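Local coordinates for glyoxalase family protein (Bacillus cereus, PDB 1ZSW) that binds a zinc ion and belongs to the glyoxalase family of the vicinal oxygen chelate fold, though the reaction it may catalyse is not established, at residues Thr134-Gln142 and Arg150-Gly158; Ser183-Met194 and Glu226-Thr236. All coordinates share one frame; numbering follows the deposited sequence. Where two conformers were deposited one is given.

How the contacts relate
Contact 1 pairs the antiparallel strands 138-142 and 150-155, and contact 2 the parallel strands 183-188 and 227-231. Both belong to one branched sheet, and strand 180-188 is the next strand in the chain after 150-155. Their centres lie about 19 Å apart, yet side chains join them directly: Arg138 NH1 forms a salt bridge with Glu226 OE1 (2.8 Å), Tyr135 OH probably bonds Glu185 OE1 (2.7 Å), and Leu154 CD1 packs on Ser183 OG at 3.5 Å. The zinc ion, held by His33, His246 and Glu294, sits nearer contact 2, about 13 Å from the side chain of Val184; contact 1 lies away from the metal site.

Contact 1. Residues Thr134-Gln142 and Arg150-Gly158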
loop_
_atom_site.group_PDB
_atom_site.type_symbol
_atom_site.label_atom_id
_atom_site.label_comp_id
_atom_site.label_asym_id
_atom_site.label_seq_id
_atom_site.Cartn_x
_atom_site.Cartn_y
_atom_site.Cartn_z
ATOM N N THR A 134 6.723 18.866 7.061
ATOM C CA THR A 134 6.542 18.869 5.633
ATOM C C THR A 134 7.036 17.481 5.220
ATOM O O THR A 134 7.968 16.957 5.832
ATOM C CB THR A 134 7.361 20.027 5.041
ATOM O OG1 THR A 134 6.841 21.270 5.572
ATOM C CG2 THR A 134 7.286 20.056 3.537
ATOM N N TYR A 135 6.357 16.852 4.263
ATOM C CA TYR A 135 6.869 15.612 3.684
ATOM C C TYR A 135 6.514 15.605 2.218
ATOM O O TYR A 135 5.370 15.791 1.873
ATOM C CB TYR A 135 6.308 14.375 4.406
ATOM C CG TYR A 135 6.911 13.120 3.843
ATOM C CD1 TYR A 135 6.353 12.514 2.718
ATOM C CD2 TYR A 135 8.033 12.544 4.433
ATOM C CE1 TYR A 135 6.930 11.371 2.168
ATOM C CE2 TYR A 135 8.636 11.404 3.890
ATOM C CZ TYR A 135 8.041 10.812 2.759
ATOM O OH TYR A 135 8.615 9.686 2.187
ATOM N N ALA A 136 7.516 15.434 1.348
ATOM C CA ALA A 136 7.325 15.506 -0.094
ATOM C C ALA A 136 6.465 16.690 -0.533
ATOM O O ALA A 136 5.511 16.552 -1.316
ATOM C CB ALA A 136 6.733 14.169 -0.627
ATOM N N ASN A 137 6.787 17.861 0.028
ATOM C CA ASN A 137 6.143 19.111 -0.349
ATOM C C ASN A 137 4.683 19.277 0.078
ATOM O O ASN A 137 3.967 20.109 -0.466
ATOM C CB ASN A 137 6.342 19.381 -1.840
ATOM C CG ASN A 137 7.826 19.537 -2.204
ATOM O OD1 ASN A 137 8.540 20.325 -1.588
ATOM N ND2 ASN A 137 8.282 18.778 -3.187
ATOM N N ARG A 138 4.265 18.501 1.075
ATOM C CA ARG A 138 2.931 18.618 1.636
ATOM C C ARG A 138 3.001 18.787 3.139
ATOM O O ARG A 138 3.858 18.197 3.791
ATOM C CB ARG A 138 2.106 17.350 1.310
ATOM C CG ARG A 138 1.924 17.138 -0.162
ATOM C CD ARG A 138 0.857 16.047 -0.474
ATOM N NE ARG A 138 0.799 15.851 -1.922
ATOM C CZ ARG A 138 1.700 15.127 -2.589
ATOM N NH1 ARG A 138 2.674 14.544 -1.917
ATOM N NH2 ARG A 138 1.613 14.980 -3.910
ATOM N N PRO A 139 2.073 19.584 3.739
ATOM C CA PRO A 139 2.008 19.601 5.189
ATOM C C PRO A 139 1.761 18.193 5.720
ATOM O O PRO A 139 1.002 17.451 5.124
ATOM C CB PRO A 139 0.815 20.537 5.501
ATOM C CG PRO A 139 0.515 21.236 4.231
ATOM C CD PRO A 139 1.078 20.459 3.098
ATOM N N ALA A 140 2.423 17.835 6.801
ATOM C CA ALA A 140 2.494 16.440 7.240
ATOM C C ALA A 140 2.645 16.259 8.745
ATOM O O ALA A 140 3.098 17.184 9.469
ATOM C CB ALA A 140 3.677 15.765 6.520
ATOM N N LEU A 141 2.317 15.052 9.220
ATOM C CA LEU A 141 2.575 14.644 10.579
ATOM C C LEU A 141 3.052 13.222 10.559
ATOM O O LEU A 141 2.297 12.330 10.142
ATOM C CB LEU A 141 1.292 14.757 11.441
ATOM C CG LEU A 141 1.315 14.432 12.930
ATOM C CD1 LEU A 141 2.139 15.447 13.767
ATOM C CD2 LEU A 141 -0.133 14.375 13.470
ATOM N N GLN A 142 4.300 13.013 10.945
ATOM C CA GLN A 142 4.865 11.669 10.967
ATOM C C GLN A 142 4.443 10.906 12.201
ATOM O O GLN A 142 4.281 11.467 13.278
ATOM C CB GLN A 142 6.403 11.707 10.909
ATOM C CG GLN A 142 6.952 12.211 9.603
ATOM C CD GLN A 142 8.466 12.374 9.652
ATOM O OE1 GLN A 142 9.138 11.837 10.534
ATOM N NE2 GLN A 142 9.000 13.124 8.710
ATOM N N ARG A 150 6.728 2.975 10.025
ATOM C CA ARG A 150 6.709 4.413 9.871
ATOM C C ARG A 150 5.643 4.829 8.897
ATOM O O ARG A 150 5.591 4.294 7.764
ATOM C CB ARG A 150 8.096 4.937 9.426
ATOM C CG ARG A 150 9.177 4.699 10.514
ATOM C CD ARG A 150 10.574 4.830 9.904
ATOM N NE ARG A 150 10.993 3.569 9.270
ATOM C CZ ARG A 150 12.157 3.410 8.640
ATOM N NH1 ARG A 150 13.014 4.428 8.545
ATOM N NH2 ARG A 150 12.468 2.237 8.117
ATOM N N LEU A 151 4.777 5.749 9.359
ATOM C CA LEU A 151 3.724 6.356 8.556
ATOM C C LEU A 151 3.735 7.877 8.592
ATOM O O LEU A 151 4.411 8.475 9.437
ATOM C CB LEU A 151 2.324 5.833 9.009
ATOM C CG LEU A 151 2.173 4.310 9.055
ATOM C CD1 LEU A 151 2.322 3.795 10.472
ATOM C CD2 LEU A 151 0.785 3.888 8.492
ATOM N N VAL A 152 3.086 8.506 7.640
ATOM C CA VAL A 152 3.022 9.963 7.640
ATOM C C VAL A 152 1.674 10.424 7.110
ATOM O O VAL A 152 1.230 9.986 6.034
ATOM C CB VAL A 152 4.224 10.598 6.870
ATOM C CG1 VAL A 152 4.239 10.204 5.383
ATOM C CG2 VAL A 152 4.179 12.151 6.968
ATOM N N LEU A 153 1.002 11.281 7.886
ATOM C CA LEU A 153 -0.213 11.893 7.409
ATOM C C LEU A 153 0.104 13.095 6.523
ATOM O O LEU A 153 1.006 13.901 6.855
ATOM C CB LEU A 153 -1.104 12.310 8.576
ATOM C CG LEU A 153 -1.503 11.265 9.583
ATOM C CD1 LEU A 153 -2.332 11.918 10.670
ATOM C CD2 LEU A 153 -2.343 10.146 8.909
ATOM N N LEU A 154 -0.593 13.207 5.413
ATOM C CA LEU A 154 -0.265 14.201 4.380
ATOM C C LEU A 154 -1.525 14.953 3.963
ATOM O O LEU A 154 -2.570 14.353 3.691
ATOM C CB LEU A 154 0.300 13.509 3.150
ATOM C CG LEU A 154 1.532 12.613 3.286
ATOM C CD1 LEU A 154 1.691 11.762 1.976
ATOM C CD2 LEU A 154 2.784 13.464 3.627
ATOM N N VAL A 155 -1.450 16.268 3.895
ATOM C CA VAL A 155 -2.631 17.029 3.539
ATOM C C VAL A 155 -2.948 16.978 2.082
ATOM O O VAL A 155 -2.115 17.308 1.239
ATOM C CB VAL A 155 -2.580 18.493 4.056
ATOM C CG1 VAL A 155 -3.752 19.269 3.497
ATOM C CG2 VAL A 155 -2.587 18.478 5.563
ATOM N N SER A 156 -4.193 16.578 1.805
ATOM C CA SER A 156 -4.688 16.384 0.459
ATOM C C SER A 156 -5.432 17.581 -0.115
ATOM O O SER A 156 -5.566 17.682 -1.324
ATOM C CB SER A 156 -5.610 15.160 0.401
ATOM O OG SER A 156 -6.892 15.438 0.978
ATOM N N ASN A 157 -5.928 18.464 0.754
ATOM C CA ASN A 157 -6.849 19.527 0.335
ATOM C C ASN A 157 -8.163 18.931 -0.174
ATOM O O ASN A 157 -8.872 19.548 -0.975
ATOM C CB ASN A 157 -6.211 20.425 -0.736
ATOM C CG ASN A 157 -4.926 21.074 -0.258
ATOM O OD1 ASN A 157 -4.868 21.619 0.846
ATOM N ND2 ASN A 157 -3.884 21.006 -1.084
ATOM N N GLY A 158 -8.474 17.720 0.283
ATOM C CA GLY A 158 -9.709 17.043 -0.120
ATOM C C GLY A 158 -9.628 16.248 -1.419
ATOM O O GLY A 158 -10.584 15.559 -1.778
#
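A beta hairpin of the glyoxalase-type fold brings strand 138-142 against strand 150-155, while a type I' turn from Tyr135 to Arg138 links strand 133-135 to strand 138-144, so Tyr135 lies one strand over, its ring on the face of Ala140 and Val152. Leu141 and Leu153 form the hydrogen-bonded antiparallel pair: Leu141 N reaches Leu153 O at 2.9 Å, and Leu153 N returns to Leu141 O at 2.8 Å. Farther along, Val155 N donates to Pro139 O at 3.0 Å. On the face carrying Ala140, Val152 and Leu154, the Val152 branches divide the work. CG1, wedged between backbone N and carbonyl carbon (chi1 62°), lies over one face of the Tyr135 ring, 4.2 Å from its centroid, in a CH-pi contact. CG2 instead rests on Ala140 CB at 3.7 Å. Leu154 adds its CD2 methyl, 3.7 Å from Tyr135 CB. The opposite face carries Leu141 and Leu153, whose CD2 and CD1 methyls approach to 4.3 Å; helix 112-124 packs on Leu153 there. Tyr135 and Arg138 send their polar ends to Glu185 and Glu226. Apolar packing thus places the tyrosine ring, while its hydroxyl and the arginine's charge find acidic partners beyond the hairpin.

Contact 2. Residues Ser183-Met194 and Glu226-Thr236; sequences SVELTVRRLDKM and EIVVKYLDGPT
Strands 183-188 and 227-231 run parallel, 21° apart, with six backbone hydrogen bonds from Val184 N-Glu226 O to Leu232 N-Val188 O. They open and close a beta-alpha-beta-beta-beta module of the vicinal oxygen chelate superfamily, with helix 191-201 and strands 205-209 and 213-217 between. At the start, Ser183 OG donates to Glu226 OE1 on its anti side (2.7 Å), 30° out of the carboxylate plane. On one face, Leu186 CD1 meets Ile227 CG2 at 3.6 Å, and Val229 takes Val188 CG2 on its CG1 and Met194 CG on its CG2 (3.7 Å), so the helix start packs onto the sheet. The face with Glu185, Thr187 and Lys230 is more polar, though Val228 shares it: Lys230 lays its CD against Glu185 CD (3.5 Å), while NZ stays 4.1 Å from Glu185 OE1 and two waters bridge the charges. Arg104 and Thr103 also bind this carboxylate, whose ionised form Arg104 and Lys230 probably favour. Thr187 CG2 presses tightly on Leu232 CB at 3.4 Å. In one of its two conformers Arg189 bends at chi2 (-95°) to bring its guanidinium edge to the 234-236 loop, where NE (3.0 Å) and NH2 (2.7 Å) both donate to Gly234 O within the carbonyl plane.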
loop_
_atom_site.group_PDB
_atom_site.type_symbol
_atom_site.label_atom_id
_atom_site.label_comp_id
_atom_site.label_asym_id
_atom_site.label_seq_id
_atom_site.Cartn_x
_atom_site.Cartn_y
_atom_site.Cartn_z
ATOM N N SER A 183 2.070 9.446 -0.765
ATOM C CA SER A 183 3.457 9.091 -1.036
ATOM C C SER A 183 3.834 7.782 -0.371
ATOM O O SER A 183 3.533 7.602 0.816
ATOM C CB SER A 183 4.379 10.151 -0.413
ATOM O OG SER A 183 3.894 11.447 -0.678
ATOM N N VAL A 184 4.548 6.917 -1.093
ATOM C CA VAL A 184 5.165 5.716 -0.465
ATOM C C VAL A 184 6.665 5.873 -0.644
ATOM O O VAL A 184 7.095 6.224 -1.705
ATOM C CB VAL A 184 4.666 4.405 -1.128
ATOM C CG1 VAL A 184 5.430 3.211 -0.576
ATOM C CG2 VAL A 184 3.142 4.193 -0.814
ATOM N N GLU A 185 7.408 5.644 0.433
ATOM C CA GLU A 185 8.874 5.881 0.437
ATOM C C GLU A 185 9.622 4.567 0.219
ATOM O O GLU A 185 9.369 3.556 0.943
ATOM C CB GLU A 185 9.248 6.432 1.797
ATOM C CG GLU A 185 10.688 6.893 1.909
ATOM C CD GLU A 185 10.953 7.351 3.316
ATOM O OE1 GLU A 185 10.583 8.532 3.630
ATOM O OE2 GLU A 185 11.469 6.538 4.129
ATOM N N LEU A 186 10.551 4.609 -0.734
ATOM C CA LEU A 186 11.464 3.474 -1.045
ATOM C C LEU A 186 12.883 3.957 -0.697
ATOM O O LEU A 186 13.259 5.043 -1.146
ATOM C CB LEU A 186 11.404 3.118 -2.543
ATOM C CG LEU A 186 10.009 2.831 -3.116
ATOM C CD1 LEU A 186 10.052 2.400 -4.561
ATOM C CD2 LEU A 186 9.286 1.758 -2.279
ATOM N N THR A 187 13.620 3.161 0.055
ATOM C CA THR A 187 15.027 3.515 0.410
ATOM C C THR A 187 15.894 2.493 -0.337
ATOM O O THR A 187 15.679 1.286 -0.217
ATOM C CB THR A 187 15.224 3.446 1.932
ATOM O OG1 THR A 187 14.358 4.410 2.575
ATOM C CG2 THR A 187 16.680 3.824 2.316
ATOM N N VAL A 188 16.837 2.970 -1.140
ATOM C CA VAL A 188 17.587 2.084 -2.003
ATOM C C VAL A 188 19.086 2.421 -2.054
ATOM O O VAL A 188 19.465 3.554 -1.756
ATOM C CB VAL A 188 17.044 2.126 -3.477
ATOM C CG1 VAL A 188 15.609 1.559 -3.520
ATOM C CG2 VAL A 188 17.068 3.552 -4.065
ATOM N N ARG A 189 19.904 1.446 -2.443
ATOM C CA ARG A 189 21.349 1.709 -2.715
ATOM C C ARG A 189 21.564 2.447 -4.021
ATOM O O ARG A 189 22.469 3.305 -4.125
ATOM C CB ARG A 189 22.128 0.396 -2.765
ATOM C CG ARG A 189 22.196 -0.339 -1.435
ATOM C CD ARG A 189 23.519 -0.012 -0.648
ATOM N NE ARG A 189 23.625 -0.835 0.563
ATOM C CZ ARG A 189 23.489 -2.158 0.573
ATOM N NH1 ARG A 189 23.300 -2.810 -0.568
ATOM N NH2 ARG A 189 23.532 -2.833 1.699
ATOM N N ARG A 190 20.775 2.083 -5.027
ATOM C CA ARG A 190 20.903 2.619 -6.394
ATOM C C ARG A 190 19.653 3.367 -6.832
ATOM O O ARG A 190 18.743 2.806 -7.461
ATOM C CB ARG A 190 21.224 1.485 -7.381
ATOM C CG ARG A 190 22.544 0.799 -7.105
ATOM C CD ARG A 190 23.729 1.680 -7.501
ATOM N NE ARG A 190 23.637 2.213 -8.866
ATOM C CZ ARG A 190 24.288 1.740 -9.929
ATOM N NH1 ARG A 190 25.073 0.667 -9.822
ATOM N NH2 ARG A 190 24.113 2.318 -11.118
ATOM N N LEU A 191 19.619 4.648 -6.503
ATOM C CA LEU A 191 18.514 5.517 -6.857
ATOM C C LEU A 191 18.338 5.638 -8.370
ATOM O O LEU A 191 17.213 5.665 -8.870
ATOM C CB LEU A 191 18.747 6.888 -6.192
ATOM C CG LEU A 191 17.686 7.977 -6.355
ATOM C CD1 LEU A 191 17.693 8.919 -5.154
ATOM C CD2 LEU A 191 17.862 8.734 -7.672
ATOM N N ASP A 192 19.449 5.660 -9.120
ATOM C CA ASP A 192 19.356 5.725 -10.587
ATOM C C ASP A 192 18.620 4.549 -11.202
ATOM O O ASP A 192 17.824 4.705 -12.133
ATOM C CB ASP A 192 20.759 5.886 -11.227
ATOM C CG ASP A 192 21.733 4.764 -10.850
ATOM O OD1 ASP A 192 21.607 4.149 -9.765
ATOM O OD2 ASP A 192 22.677 4.511 -11.641
ATOM N N LYS A 193 18.872 3.372 -10.653
ATOM C CA LYS A 193 18.249 2.154 -11.177
ATOM C C LYS A 193 16.762 2.175 -10.866
ATOM O O LYS A 193 15.950 1.793 -11.718
ATOM C CB LYS A 193 18.954 0.914 -10.602
ATOM C CG LYS A 193 20.439 0.804 -11.022
ATOM C CD LYS A 193 20.932 -0.627 -10.862
ATOM C CE LYS A 193 21.921 -1.023 -11.971
ATOM N NZ LYS A 193 21.243 -1.272 -13.292
ATOM N N MET A 194 16.391 2.622 -9.671
ATOM C CA MET A 194 14.968 2.688 -9.312
ATOM C C MET A 194 14.241 3.720 -10.171
ATOM O O MET A 194 13.144 3.464 -10.688
ATOM C CB MET A 194 14.779 2.979 -7.806
ATOM C CG MET A 194 13.298 3.142 -7.384
ATOM S SD MET A 194 12.292 1.661 -7.682
ATOM C CE MET A 194 12.912 0.676 -6.386
ATOM N N GLU A 226 2.203 8.492 -5.770
ATOM C CA GLU A 226 3.503 9.128 -5.579
ATOM C C GLU A 226 4.483 8.217 -4.859
ATOM O O GLU A 226 4.113 7.571 -3.880
ATOM C CB GLU A 226 3.335 10.440 -4.849
ATOM C CG GLU A 226 4.630 11.262 -4.793
ATOM C CD GLU A 226 4.388 12.625 -4.137
ATOM O OE1 GLU A 226 4.563 12.738 -2.913
ATOM O OE2 GLU A 226 3.993 13.543 -4.880
ATOM N N ILE A 227 5.710 8.185 -5.365
ATOM C CA ILE A 227 6.801 7.402 -4.750
ATOM C C ILE A 227 7.960 8.348 -4.470
ATOM O O ILE A 227 8.371 9.078 -5.366
ATOM C CB ILE A 227 7.245 6.269 -5.670
ATOM C CG1 ILE A 227 6.076 5.254 -5.790
ATOM C CG2 ILE A 227 8.419 5.556 -5.068
ATOM C CD1 ILE A 227 6.449 4.119 -6.761
ATOM N N VAL A 228 8.445 8.303 -3.241
ATOM C CA VAL A 228 9.633 9.044 -2.796
ATOM C C VAL A 228 10.768 8.031 -2.737
ATOM O O VAL A 228 10.694 7.056 -1.983
ATOM C CB VAL A 228 9.395 9.633 -1.401
ATOM C CG1 VAL A 228 10.690 10.319 -0.898
ATOM C CG2 VAL A 228 8.254 10.643 -1.455
ATOM N N VAL A 229 11.833 8.270 -3.489
ATOM C CA VAL A 229 12.965 7.345 -3.540
ATOM C C VAL A 229 14.140 8.013 -2.828
ATOM O O VAL A 229 14.551 9.107 -3.219
ATOM C CB VAL A 229 13.352 6.948 -4.980
ATOM C CG1 VAL A 229 14.557 5.988 -4.973
ATOM C CG2 VAL A 229 12.168 6.286 -5.695
ATOM N N LYS A 230 14.615 7.352 -1.787
ATOM C CA LYS A 230 15.751 7.860 -0.982
ATOM C C LYS A 230 16.989 6.980 -1.145
ATOM O O LYS A 230 16.929 5.742 -1.078
ATOM C CB LYS A 230 15.389 7.910 0.508
ATOM C CG LYS A 230 14.221 8.848 0.832
ATOM C CD LYS A 230 13.895 8.846 2.297
ATOM C CE LYS A 230 14.934 9.535 3.152
ATOM N NZ LYS A 230 14.505 9.440 4.572
ATOM N N TYR A 231 18.146 7.627 -1.322
ATOM C CA TYR A 231 19.393 6.888 -1.367
ATOM C C TYR A 231 19.905 6.711 0.059
ATOM O O TYR A 231 19.984 7.681 0.836
ATOM C CB TYR A 231 20.429 7.673 -2.199
ATOM C CG TYR A 231 21.851 7.165 -1.980
ATOM C CD1 TYR A 231 22.831 8.012 -1.488
ATOM C CD2 TYR A 231 22.195 5.844 -2.239
ATOM C CE1 TYR A 231 24.144 7.559 -1.291
ATOM C CE2 TYR A 231 23.501 5.378 -2.014
ATOM C CZ TYR A 231 24.452 6.255 -1.548
ATOM O OH TYR A 231 25.730 5.804 -1.352
ATOM N N LEU A 232 20.205 5.482 0.426
ATOM C CA LEU A 232 20.860 5.201 1.694
ATOM C C LEU A 232 21.834 4.063 1.486
ATOM O O LEU A 232 21.497 3.021 0.901
ATOM C CB LEU A 232 19.862 4.878 2.823
ATOM C CG LEU A 232 20.430 4.645 4.239
ATOM C CD1 LEU A 232 20.969 5.980 4.788
ATOM C CD2 LEU A 232 19.364 4.126 5.178
ATOM N N ASP A 233 23.063 4.273 1.963
ATOM C CA ASP A 233 24.100 3.256 1.884
ATOM C C ASP A 233 24.027 2.512 3.191
ATOM O O ASP A 233 23.103 2.732 3.989
ATOM C CB ASP A 233 25.476 3.949 1.734
ATOM C CG ASP A 233 26.522 3.074 1.043
ATOM O OD1 ASP A 233 26.316 1.860 0.871
ATOM O OD2 ASP A 233 27.586 3.617 0.670
ATOM N N GLY A 234 24.967 1.620 3.451
ATOM C CA GLY A 234 24.913 0.923 4.735
ATOM C C GLY A 234 24.197 -0.413 4.652
ATOM O O GLY A 234 23.933 -0.889 3.548
ATOM N N PRO A 235 23.889 -1.038 5.802
ATOM C CA PRO A 235 23.288 -2.367 5.716
ATOM C C PRO A 235 21.881 -2.334 5.155
ATOM O O PRO A 235 21.133 -1.388 5.379
ATOM C CB PRO A 235 23.175 -2.807 7.164
ATOM C CG PRO A 235 24.058 -1.895 7.931
ATOM C CD PRO A 235 24.130 -0.638 7.203
ATOM N N THR A 236 21.538 -3.430 4.508
ATOM C CA THR A 236 20.180 -3.638 4.032
ATOM C C THR A 236 19.302 -3.926 5.234
ATOM O O THR A 236 19.705 -4.593 6.235
ATOM C CB THR A 236 20.156 -4.826 3.052
ATOM O OG1 THR A 236 20.909 -4.481 1.883
ATOM C CG2 THR A 236 18.751 -5.138 2.603
HETATM O O HOH W 1 13.304 6.882 5.995
HETATM O O HOH W 2 12.137 10.934 4.472
#